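Local coordinates for A rubisco-like protein (Burkholderia fungorum, PDB 3NWR), which is a homodimeric relative of the Rubisco large subunit whose own reaction is not established, though it is probably an enzyme, at residues G289-S292 with G298-F301; H317-G320 with A326-D329. All coordinates share one frame; numbering follows the deposited sequence.

Interaction 1: G289-S292 with G298-F301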
ATOM      1  N   GLY A 289       0.612   4.207  -8.732  1.00 12.84           N
ATOM      2  CA  GLY A 289       0.763   5.621  -9.049  1.00 13.53           C
ATOM      3  C   GLY A 289       0.781   6.496  -7.798  1.00 13.30           C
ATOM      4  O   GLY A 289       1.521   7.481  -7.711  1.00 12.58           O
ATOM      5  N   MET A 290      -0.053   6.159  -6.823  1.00 13.61           N
ATOM      6  CA  MET A 290      -0.025   6.858  -5.546  1.00 15.06           C
ATOM      7  C   MET A 290       1.344   6.737  -4.880  1.00 12.13           C
ATOM      8  O   MET A 290       1.778   7.658  -4.192  1.00 14.68           O
ATOM      9  CB  MET A 290      -1.112   6.312  -4.614  1.00 17.11           C
ATOM     10  CG  MET A 290      -0.896   6.659  -3.153  1.00 14.72           C
ATOM     11  SD  MET A 290      -2.273   6.147  -2.100  1.00 22.69           S
ATOM     12  CE  MET A 290      -2.129   4.381  -2.268  1.00 24.29           C
ATOM     13  N   MET A 291       2.022   5.613  -5.110  1.00 12.96           N
ATOM     14  CA  MET A 291       3.294   5.331  -4.460  1.00 13.90           C
ATOM     15  C   MET A 291       4.498   5.866  -5.226  1.00 13.56           C
ATOM     16  O   MET A 291       5.634   5.682  -4.783  1.00 13.42           O
ATOM     17  CB  MET A 291       3.459   3.813  -4.273  1.00 13.23           C
ATOM     18  CG  MET A 291       2.300   3.192  -3.539  1.00 14.67           C
ATOM     19  SD  MET A 291       2.380   1.394  -3.525  1.00 16.29           S
ATOM     20  CE  MET A 291       4.019   1.105  -2.864  1.00 22.06           C
ATOM     21  N   SER A 292       4.272   6.529  -6.363  1.00 12.61           N
ATOM     22  CA  SER A 292       5.388   6.824  -7.264  1.00 13.56           C
ATOM     23  C   SER A 292       5.312   8.065  -8.163  1.00 14.24           C
ATOM     24  O   SER A 292       6.343   8.443  -8.721  1.00 13.42           O
ATOM     25  CB  SER A 292       5.668   5.601  -8.153  1.00 14.83           C
ATOM     26  OG  SER A 292       4.564   5.335  -9.011  1.00 14.29           O
ATOM     27  N   GLY A 298       8.072   8.249  -2.215  1.00 12.15           N
ATOM     28  CA  GLY A 298       7.546   6.920  -2.479  1.00 12.69           C
ATOM     29  C   GLY A 298       8.572   5.878  -2.879  1.00 12.00           C
ATOM     30  O   GLY A 298       9.598   5.724  -2.218  1.00 13.69           O
ATOM     31  N   MET A 299       8.304   5.172  -3.973  1.00 11.61           N
ATOM     32  CA  MET A 299       9.100   4.008  -4.322  1.00 12.83           C
ATOM     33  C   MET A 299       9.257   3.900  -5.830  1.00 14.19           C
ATOM     34  O   MET A 299       8.263   3.846  -6.558  1.00 12.77           O
ATOM     35  CB  MET A 299       8.419   2.750  -3.776  1.00 15.32           C
ATOM     36  CG  MET A 299       9.333   1.576  -3.604  1.00 17.77           C
ATOM     37  SD  MET A 299       8.423   0.183  -2.887  1.00 19.29           S
ATOM     38  CE  MET A 299       7.797   0.841  -1.358  1.00 23.45           C
ATOM     39  N   SER A 300      10.501   3.885  -6.307  1.00 12.06           N
ATOM     40  CA  SER A 300      10.759   3.595  -7.719  1.00 11.94           C
ATOM     41  C   SER A 300      10.484   2.122  -8.008  1.00 12.02           C
ATOM     42  O   SER A 300      10.451   1.281  -7.095  1.00 12.98           O
ATOM     43  CB  SER A 300      12.208   3.916  -8.091  1.00 15.53           C
ATOM     44  OG  SER A 300      12.497   5.278  -7.830  1.00 16.20           O
ATOM     45  N   PHE A 301      10.302   1.799  -9.281  1.00 12.18           N
ATOM     46  CA  PHE A 301       9.847   0.456  -9.627  1.00 11.93           C
ATOM     47  C   PHE A 301      10.856  -0.625  -9.241  1.00 12.30           C
ATOM     48  O   PHE A 301      10.473  -1.704  -8.824  1.00 11.81           O
ATOM     49  CB  PHE A 301       9.493   0.359 -11.119  1.00 11.99           C
ATOM     50  CG  PHE A 301       8.829  -0.936 -11.510  1.00 11.06           C
ATOM     51  CD1 PHE A 301       7.464  -1.132 -11.314  1.00 13.52           C
ATOM     52  CD2 PHE A 301       9.570  -1.947 -12.090  1.00 12.12           C
ATOM     53  CE1 PHE A 301       6.855  -2.339 -11.694  1.00 12.81           C
ATOM     54  CE2 PHE A 301       8.975  -3.144 -12.472  1.00 12.41           C
ATOM     55  CZ  PHE A 301       7.611  -3.337 -12.273  1.00 13.68           C
TER
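A single backbone hydrogen bond and a pair of methionine methyls close the buried loop between strand 280-284 and helix 301-309, where M291 meets M299 across the seven residues between them. M299 N donates to M291 O at 2.8 Å. The same oxygen receives a weaker CA-H...O contact beside the true hydrogen bond, with G298 CA 3.2 Å from M291 O. G298 suits this corner twice over: with no CB, glycine readily takes a phi of 93° and psi of -130°, and it lets its CA come close to M291 O.

Beyond the bond the two methionines run side by side in the same direction. Each is extended through chi2 and bends only at chi3, bringing M291 CE to 4.1 Å from M299 CE. Unbranched and flexible, they pack on Y304 of the helix that follows. In the beta/alpha-barrel of the Rubisco large-chain family this loop leads from a barrel strand to its helix, and here it also reaches the N-terminal domain: G298 and S300 make backbone hydrogen bonds to L129 of strand 126-133. M290 of the second subunit packs on both methionines. S292 CB lies 3.5 Å from M299 O, while S292 OG turns back to bond Y288 O.

Interaction 2: H317-G320 with A326-D329; sequences HVHG and AQSD
The imidazole of H319 takes Q327 OE1 at its edge, in the ring plane, while F325, from the turn between the two segments, stacks on the ring. H319 ND1 donates to Q327 OE1 at 2.9 Å, with an angle of 159° at the hydrogen. The bond is well aimed from the histidine but not from the glutamine: the donor stands above the carbonyl plane, 66° out of it. Ring and amide planes are 71° apart. The amide is therefore nearly upright against the imidazole edge, and Q327 CD follows its oxygen to 3.5 Å from H319 ND1.

Glutamine is long enough to bridge the 7.6 Å between the CA atoms of H319 and Q327. Its chain folds at chi2, which swings the amide round to the histidine. The other end of the amide is used as well, since NE2 donates to D120 of the second subunit; OE1 and NE2 thus link a barrel loop to the neighbouring chain, and the two bonds together should fix which way round the amide lies. Having both a donor and an acceptor, glutamine fits this bridging place.

G320 and D329 approach more loosely, with G320 O 4.3 Å from D329 OD1; that carboxylate oxygen accepts from A322 N inside the turn. S328 N-caps helix 329-340 through E331 N. This is a strand-loop-helix connection at the C-terminal end of a beta/alpha-barrel strand, the end at which enzymes of this fold, Rubisco included, build their active sites.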
ATOM      1  N   HIS A 317       3.091  -5.667 -14.132  1.00 12.05           N
ATOM      2  CA  HIS A 317       2.737  -4.621 -15.080  1.00 12.27           C
ATOM      3  C   HIS A 317       3.757  -3.498 -15.110  1.00 11.88           C
ATOM      4  O   HIS A 317       4.250  -3.059 -14.052  1.00 12.47           O
ATOM      5  CB  HIS A 317       1.368  -4.050 -14.736  1.00 11.35           C
ATOM      6  CG  HIS A 317       0.243  -4.866 -15.266  1.00 13.01           C
ATOM      7  ND1 HIS A 317      -0.475  -4.493 -16.379  1.00 16.04           N
ATOM      8  CD2 HIS A 317      -0.271  -6.052 -14.861  1.00 13.41           C
ATOM      9  CE1 HIS A 317      -1.392  -5.411 -16.634  1.00 18.13           C
ATOM     10  NE2 HIS A 317      -1.287  -6.368 -15.728  1.00 13.10           N
ATOM     11  N   VAL A 318       4.034  -3.010 -16.319  1.00 11.07           N
ATOM     12  CA  VAL A 318       4.991  -1.927 -16.524  1.00 13.62           C
ATOM     13  C   VAL A 318       4.399  -0.737 -17.275  1.00 12.30           C
ATOM     14  O   VAL A 318       5.114   0.217 -17.591  1.00 14.42           O
ATOM     15  CB  VAL A 318       6.248  -2.418 -17.274  1.00 12.19           C
ATOM     16  CG1 VAL A 318       6.928  -3.527 -16.490  1.00 13.51           C
ATOM     17  CG2 VAL A 318       5.911  -2.893 -18.689  1.00 13.70           C
ATOM     18  N   HIS A 319       3.093  -0.779 -17.509  1.00 12.18           N
ATOM     19  CA  HIS A 319       2.397   0.193 -18.345  1.00 12.60           C
ATOM     20  C   HIS A 319       2.974   0.140 -19.756  1.00 14.00           C
ATOM     21  O   HIS A 319       3.326  -0.951 -20.193  1.00 14.05           O
ATOM     22  CB  HIS A 319       2.306   1.560 -17.664  1.00 15.86           C
ATOM     23  CG  HIS A 319       1.367   1.546 -16.493  1.00 17.03           C
ATOM     24  ND1 HIS A 319       1.036   2.675 -15.774  1.00 17.75           N
ATOM     25  CD2 HIS A 319       0.673   0.525 -15.929  1.00 17.30           C
ATOM     26  CE1 HIS A 319       0.186   2.352 -14.816  1.00 18.62           C
ATOM     27  NE2 HIS A 319      -0.054   1.052 -14.888  1.00 17.83           N
ATOM     28  N   GLY A 320       3.047   1.241 -20.497  1.00 14.20           N
ATOM     29  CA  GLY A 320       3.373   1.077 -21.908  1.00 15.55           C
ATOM     30  C   GLY A 320       4.039   2.244 -22.591  1.00 15.79           C
ATOM     31  O   GLY A 320       3.842   3.393 -22.202  1.00 16.44           O
ATOM     32  N   ALA A 326       0.321   8.476 -17.201  1.00 15.65           N
ATOM     33  CA  ALA A 326       1.283   9.548 -16.931  1.00 17.20           C
ATOM     34  C   ALA A 326       2.748   9.127 -17.053  1.00 15.68           C
ATOM     35  O   ALA A 326       3.627   9.972 -17.208  1.00 18.53           O
ATOM     36  CB  ALA A 326       1.032  10.135 -15.547  1.00 16.67           C
ATOM     37  N   GLN A 327       3.021   7.831 -16.967  1.00 16.76           N
ATOM     38  CA  GLN A 327       4.405   7.362 -16.920  1.00 17.14           C
ATOM     39  C   GLN A 327       5.198   7.644 -18.196  1.00 17.90           C
ATOM     40  O   GLN A 327       4.671   7.524 -19.300  1.00 18.84           O
ATOM     41  CB  GLN A 327       4.462   5.865 -16.614  1.00 15.94           C
ATOM     42  CG  GLN A 327       4.179   5.524 -15.156  1.00 17.80           C
ATOM     43  CD  GLN A 327       2.714   5.645 -14.798  1.00 20.36           C
ATOM     44  OE1 GLN A 327       1.838   5.420 -15.625  1.00 16.89           O
ATOM     45  NE2 GLN A 327       2.440   6.005 -13.548  1.00 25.95           N
ATOM     46  N   SER A 328       6.469   7.997 -18.024  1.00 17.55           N
ATOM     47  CA  SER A 328       7.365   8.251 -19.157  1.00 16.86           C
ATOM     48  C   SER A 328       7.819   6.958 -19.811  1.00 16.75           C
ATOM     49  O   SER A 328       7.826   5.891 -19.181  1.00 16.05           O
ATOM     50  CB  SER A 328       8.606   9.018 -18.696  1.00 17.66           C
ATOM     51  OG  SER A 328       9.404   8.208 -17.848  1.00 17.02           O
ATOM     52  N   ASP A 329       8.220   7.050 -21.078  1.00 15.44           N
ATOM     53  CA  ASP A 329       8.765   5.888 -21.761  1.00 14.82           C
ATOM     54  C   ASP A 329       9.995   5.371 -21.020  1.00 16.35           C
ATOM     55  O   ASP A 329      10.194   4.159 -20.913  1.00 16.09           O
ATOM     56  CB  ASP A 329       9.155   6.232 -23.206  1.00 14.41           C
ATOM     57  CG  ASP A 329       7.958   6.320 -24.148  1.00 21.02           C
ATOM     58  OD1 ASP A 329       6.816   6.036 -23.738  1.00 17.44           O
ATOM     59  OD2 ASP A 329       8.171   6.670 -25.329  1.00 22.74           O
TER

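From the N terminus, the chain leaves strand 280-284 and interaction 1 closes the loop that leads into helix 301-309. It then returns through strand 315-319, and interaction 2 closes the next loop, ahead of helix 329-340. The two loops follow one another in series, neither nested nor crossed, and their centres are about 12 Å apart. They nevertheless touch: the ring of F301, at the start of the intervening helix, sets CE1 3.6 Å from H317 O. Successive strand-to-helix connections of the barrel are thereby tied together. Both meet the second subunit, and interaction 1 also joins the barrel to its own N-terminal domain.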